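PDB 5CPG: (R)-specific enoyl-CoA hydratase from Pseudomonas aeruginosa, which catalyses the reversible, (R)-specific hydration of trans-2-enoyl-CoA to (R)-3-hydroxyacyl-CoA. Local coordinates for residues A45-A48 and A49-Q52; K108-K111 and N112-R115. All coordinates share one frame; numbering follows the deposited sequence.

Contact 1: A45-A48 and A49-Q52; sequences AAYA and ATTQ
Ala49 N bonds back to Ala45 O at 2.9 Å in the helical i to i-4 pattern, whereas the next two amides step back by only three residues, Thr50 N to Tyr47 O and Thr51 N to Ala48 O, so that the coil tightens as the chain runs toward the loop. Two threonine hydroxyls then reinforce these last carbonyls. Thr50 OG1 donates to Tyr47 O at 2.8 Å, and Thr51 OG1 donates to Ala48 O at 2.7 Å. Each hydroxyl lies in the plane of its carbonyl, on a lone pair, while the amide of the same threonine approaches that oxygen from above the plane. Both threonines place OG1 between their own N and carbonyl carbon (chi1 74° in each), which turns the hydroxyl back onto the preceding turn beside the amide. The methyl groups complete the packing: Thr50 CG2 rests 3.5 Å from Ala46 O. Thr51 CG2 lies oblique to the ring, 3.7 Å from Tyr47 CE2, and the two side chains cross at about a right angle. Over one face of the same ring stands Thr50 OG1, 4.4 Å from CD1. At the other end of the helix, Asp44 acts as N-cap, OD1 accepting from the Tyr47 amide, and Arg56 from the following loop packs on Ala45 and Ala48. The contact lies about 26 Å, centre to centre, from the middle of the chain, probably in the overhang that distinguishes (R)-hydratases. Chemically, two donors grip each of Tyr47 O and Ala48 O, one amide and one hydroxyl of a single threonine, which should fix the rotation of both threonine side chains. Thr51 OG1 also accepts from Phe53 N, an ST turn, and this second bond passes the hold on Ala48 O forward into the departing loop.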
ATOM      1  N   ALA A  45     -13.151   9.852 -15.216  1.00 11.54           N
ATOM      2  CA  ALA A  45     -13.805   8.885 -16.084  1.00 11.34           C
ATOM      3  C   ALA A  45     -13.686   9.298 -17.566  1.00 11.32           C
ATOM      4  O   ALA A  45     -13.471   8.474 -18.440  1.00 10.60           O
ATOM      5  CB  ALA A  45     -15.290   8.732 -15.693  1.00 10.87           C
ATOM      6  N   ALA A  46     -13.806  10.592 -17.808  1.00 17.32           N
ATOM      7  CA  ALA A  46     -13.649  11.080 -19.168  1.00 14.25           C
ATOM      8  C   ALA A  46     -12.255  10.804 -19.707  1.00 17.69           C
ATOM      9  O   ALA A  46     -12.087  10.387 -20.865  1.00 14.82           O
ATOM     10  CB  ALA A  46     -13.961  12.557 -19.229  1.00 14.87           C
ATOM     11  N   TYR A  47     -11.246  11.038 -18.874  1.00 14.46           N
ATOM     12  CA  TYR A  47      -9.898  10.673 -19.271  1.00 16.17           C
ATOM     13  C   TYR A  47      -9.746   9.172 -19.483  1.00 14.19           C
ATOM     14  O   TYR A  47      -9.144   8.726 -20.453  1.00 13.80           O
ATOM     15  CB  TYR A  47      -8.872  11.152 -18.221  1.00 14.51           C
ATOM     16  CG  TYR A  47      -7.469  10.768 -18.610  1.00 15.02           C
ATOM     17  CD1 TYR A  47      -6.722  11.581 -19.469  1.00 16.48           C
ATOM     18  CD2 TYR A  47      -6.888   9.583 -18.158  1.00 14.44           C
ATOM     19  CE1 TYR A  47      -5.431  11.224 -19.838  1.00 24.68           C
ATOM     20  CE2 TYR A  47      -5.635   9.206 -18.552  1.00 15.26           C
ATOM     21  CZ  TYR A  47      -4.905  10.035 -19.388  1.00 19.33           C
ATOM     22  OH  TYR A  47      -3.642   9.665 -19.747  1.00 28.29           O
ATOM     23  N   ALA A  48     -10.264   8.366 -18.559  1.00 11.90           N
ATOM     24  CA  ALA A  48      -9.990   6.944 -18.637  1.00  8.81           C
ATOM     25  C   ALA A  48     -10.648   6.393 -19.888  1.00 12.01           C
ATOM     26  O   ALA A  48     -10.186   5.430 -20.450  1.00 11.72           O
ATOM     27  CB  ALA A  48     -10.500   6.219 -17.372  1.00 10.63           C
ATOM     28  N   ALA A  49     -11.735   7.024 -20.306  1.00 11.03           N
ATOM     29  CA  ALA A  49     -12.482   6.552 -21.476  1.00 12.27           C
ATOM     30  C   ALA A  49     -11.612   6.625 -22.741  1.00 17.84           C
ATOM     31  O   ALA A  49     -11.845   5.887 -23.710  1.00 17.95           O
ATOM     32  CB  ALA A  49     -13.749   7.370 -21.654  1.00 14.56           C
ATOM     33  N   THR A  50     -10.601   7.502 -22.717  1.00 17.65           N
ATOM     34  CA  THR A  50      -9.710   7.693 -23.889  1.00 17.50           C
ATOM     35  C   THR A  50      -8.541   6.734 -23.918  1.00 21.16           C
ATOM     36  O   THR A  50      -7.798   6.683 -24.904  1.00 24.43           O
ATOM     37  CB  THR A  50      -9.148   9.145 -23.966  1.00 17.02           C
ATOM     38  OG1 THR A  50      -8.122   9.367 -22.969  1.00 20.02           O
ATOM     39  CG2 THR A  50     -10.261  10.144 -23.784  1.00 21.92           C
ATOM     40  N   THR A  51      -8.381   5.971 -22.842  1.00 24.14           N
ATOM     41  CA  THR A  51      -7.292   5.011 -22.716  1.00 16.17           C
ATOM     42  C   THR A  51      -7.649   3.628 -23.160  1.00 15.59           C
ATOM     43  O   THR A  51      -8.820   3.323 -23.402  1.00 18.43           O
ATOM     44  CB  THR A  51      -6.821   4.884 -21.242  1.00 17.04           C
ATOM     45  OG1 THR A  51      -7.804   4.130 -20.509  1.00 16.61           O
ATOM     46  CG2 THR A  51      -6.618   6.239 -20.615  1.00 16.57           C
ATOM     47  N   GLN A  52      -6.638   2.763 -23.247  1.00 17.73           N
ATOM     48  CA  GLN A  52      -6.844   1.381 -23.657  1.00 20.70           C
ATOM     49  C   GLN A  52      -7.775   0.621 -22.736  1.00 16.02           C
ATOM     50  O   GLN A  52      -8.407  -0.311 -23.181  1.00 18.94           O
ATOM     51  CB  GLN A  52      -5.520   0.623 -23.727  1.00 21.72           C
ATOM     52  CG  GLN A  52      -4.859   0.488 -22.396  1.00 29.09           C
ATOM     53  CD  GLN A  52      -3.511  -0.139 -22.496  1.00 39.68           C
ATOM     54  OE1 GLN A  52      -3.292  -1.024 -23.321  1.00 52.82           O
ATOM     55  NE2 GLN A  52      -2.578   0.330 -21.673  1.00 35.76           N
TER

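Contact 2: K108-K111 and N112-R115; sequences KLPK and NRVR
Leu109 and Arg113 face each other across the tip of a beta hairpin, their backbones joined by Leu109 N to Arg113 O at 2.7 Å and by a longer return bond from Arg113 N to Leu109 O. The chain reverses through a type I' turn, Pro110 to Arg113, with Lys111 and Asn112 at its centre, both in left-handed backbone conformations. A water spans its mouth, donating to Leu109 O at 3.2 Å and accepting from Asn112 N at 3.1 Å. Among side-chain polar contacts, Arg113 folds back over the turn: its chain bends at chi3 (51°), and NH2 donates to Pro110 O at 3.2 Å, with that oxygen at the guanidinium edge, 16° out of its plane. NE of the same group pairs with Glu134. Nonpolar contact comes from Leu109, whose CD1 covers one face of the Arg113 guanidinium, 4.0 Å from NH1, and also meets Arg115 NH2 at 3.8 Å; that arginine is salt-bridged to Glu107. On the other face of the sheet, Lys108 and Val114 form a non-hydrogen-bonded pair beside Tyr8 and Leu11. The hairpin thus links strands 98-109 and 113-121, with strand 127-136 adjoining the latter through Val114 and Ile135.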
ATOM      1  N   LYS A 108       6.596 -21.337   9.991  1.00 13.47           N
ATOM      2  CA  LYS A 108       6.767 -20.755  11.309  1.00 11.35           C
ATOM      3  C   LYS A 108       8.256 -20.749  11.654  1.00 15.37           C
ATOM      4  O   LYS A 108       8.936 -21.759  11.502  1.00 13.56           O
ATOM      5  CB  LYS A 108       5.960 -21.509  12.340  1.00 16.03           C
ATOM      6  CG  LYS A 108       4.446 -21.287  12.131  1.00 12.97           C
ATOM      7  CD  LYS A 108       3.590 -22.167  13.044  1.00 16.05           C
ATOM      8  CE  LYS A 108       3.860 -21.904  14.511  1.00 19.54           C
ATOM      9  NZ  LYS A 108       2.887 -22.646  15.369  1.00 21.62           N
ATOM     10  N   LEU A 109       8.746 -19.597  12.105  1.00 12.74           N
ATOM     11  CA  LEU A 109      10.180 -19.338  12.207  1.00 12.47           C
ATOM     12  C   LEU A 109      10.552 -18.809  13.609  1.00 13.01           C
ATOM     13  O   LEU A 109       9.684 -18.471  14.421  1.00 14.52           O
ATOM     14  CB  LEU A 109      10.598 -18.322  11.145  1.00 12.85           C
ATOM     15  CG  LEU A 109      10.341 -18.681   9.685  1.00 14.48           C
ATOM     16  CD1 LEU A 109      10.463 -17.471   8.774  1.00 18.85           C
ATOM     17  CD2 LEU A 109      11.317 -19.736   9.210  1.00 11.84           C
ATOM     18  N   PRO A 110      11.865 -18.749  13.905  1.00 12.74           N
ATOM     19  CA  PRO A 110      12.214 -18.288  15.255  1.00 13.81           C
ATOM     20  C   PRO A 110      11.776 -16.850  15.518  1.00 16.08           C
ATOM     21  O   PRO A 110      11.486 -16.104  14.583  1.00 15.16           O
ATOM     22  CB  PRO A 110      13.740 -18.402  15.284  1.00 10.69           C
ATOM     23  CG  PRO A 110      14.043 -19.513  14.270  1.00 12.36           C
ATOM     24  CD  PRO A 110      13.022 -19.315  13.183  1.00 12.54           C
ATOM     25  N   LYS A 111      11.761 -16.485  16.786  1.00 14.63           N
ATOM     26  CA  LYS A 111      11.304 -15.176  17.269  1.00 17.54           C
ATOM     27  C   LYS A 111       9.847 -14.875  16.908  1.00 17.95           C
ATOM     28  O   LYS A 111       9.500 -13.715  16.633  1.00 16.22           O
ATOM     29  CB  LYS A 111      12.181 -14.060  16.739  1.00 14.65           C
ATOM     30  CG  LYS A 111      13.650 -14.214  17.089  1.00 27.07           C
ATOM     31  CD  LYS A 111      14.493 -13.202  16.296  1.00 26.09           C
ATOM     32  CE  LYS A 111      15.981 -13.565  16.313  1.00 43.70           C
ATOM     33  NZ  LYS A 111      16.733 -12.874  15.222  1.00 49.17           N
ATOM     34  N   ASN A 112       9.019 -15.910  16.918  1.00 14.57           N
ATOM     35  CA  ASN A 112       7.589 -15.781  16.658  1.00 15.43           C
ATOM     36  C   ASN A 112       7.278 -15.319  15.241  1.00 17.31           C
ATOM     37  O   ASN A 112       6.196 -14.789  14.969  1.00 16.62           O
ATOM     38  CB  ASN A 112       6.940 -14.811  17.655  1.00 16.88           C
ATOM     39  CG  ASN A 112       6.550 -15.472  18.929  1.00 29.65           C
ATOM     40  OD1 ASN A 112       6.694 -16.685  19.077  1.00 25.35           O
ATOM     41  ND2 ASN A 112       6.032 -14.688  19.866  1.00 37.27           N
ATOM     42  N   ARG A 113       8.198 -15.573  14.329  1.00 13.53           N
ATOM     43  CA  ARG A 113       8.065 -15.050  12.987  1.00 13.54           C
ATOM     44  C   ARG A 113       7.348 -16.022  12.088  1.00 21.20           C
ATOM     45  O   ARG A 113       7.398 -17.244  12.293  1.00 12.46           O
ATOM     46  CB  ARG A 113       9.429 -14.698  12.430  1.00 13.42           C
ATOM     47  CG  ARG A 113       9.961 -13.387  13.034  1.00 12.42           C
ATOM     48  CD  ARG A 113      11.465 -13.197  12.818  1.00 10.56           C
ATOM     49  NE  ARG A 113      11.900 -13.368  11.439  1.00 16.88           N
ATOM     50  CZ  ARG A 113      12.587 -14.430  10.991  1.00 15.62           C
ATOM     51  NH1 ARG A 113      12.972 -14.507   9.713  1.00 11.31           N
ATOM     52  NH2 ARG A 113      12.890 -15.428  11.818  1.00 17.30           N
ATOM     53  N   VAL A 114       6.642 -15.463  11.106  1.00 10.34           N
ATOM     54  CA  VAL A 114       5.845 -16.263  10.179  1.00  9.04           C
ATOM     55  C   VAL A 114       6.040 -15.733   8.780  1.00 11.28           C
ATOM     56  O   VAL A 114       6.159 -14.517   8.593  1.00  8.79           O
ATOM     57  CB  VAL A 114       4.360 -16.228  10.570  1.00 12.45           C
ATOM     58  CG1 VAL A 114       3.483 -16.946   9.557  1.00 12.48           C
ATOM     59  CG2 VAL A 114       4.134 -16.837  11.949  1.00 13.78           C
ATOM     60  N   ARG A 115       6.197 -16.640   7.810  1.00  6.22           N
ATOM     61  CA  ARG A 115       6.168 -16.296   6.403  1.00  8.83           C
ATOM     62  C   ARG A 115       4.781 -16.653   5.864  1.00 12.29           C
ATOM     63  O   ARG A 115       4.315 -17.771   6.045  1.00 10.40           O
ATOM     64  CB  ARG A 115       7.292 -17.037   5.643  1.00 15.23           C
ATOM     65  CG  ARG A 115       7.288 -16.839   4.162  1.00 17.10           C
ATOM     66  CD  ARG A 115       8.557 -17.345   3.471  1.00 32.05           C
ATOM     67  NE  ARG A 115       9.689 -16.504   3.839  1.00 53.64           N
ATOM     68  CZ  ARG A 115      10.692 -16.897   4.618  1.00 56.33           C
ATOM     69  NH1 ARG A 115      11.671 -16.045   4.905  1.00 51.52           N
ATOM     70  NH2 ARG A 115      10.721 -18.140   5.093  1.00 50.46           N
TER
HETATM   71  O   HOH W   1       9.485 -18.885  17.560  1.00 21.71           O

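In the fold
Contacts 1 and 2 both lie at the surface, on opposite sides of the chain's centre, with nearest atoms about 33 Å apart; they share no secondary-structure element and do not touch. Each reverses or redirects the chain within the MaoC-like region, yet by different means. At residues 45-52, on a short helix outside the beta-sheet, neutral hydroxyls and methyls of the side chains settle on the helical backbone. At residues 108-115, a turn between two sheet strands, long arginine side chains pack against Leu109, and both arginines pair with glutamates, Glu107 just before the segment and Glu134 on strand 127-136. Each has one buried residue: Ala48 in the first, Val114 in the second.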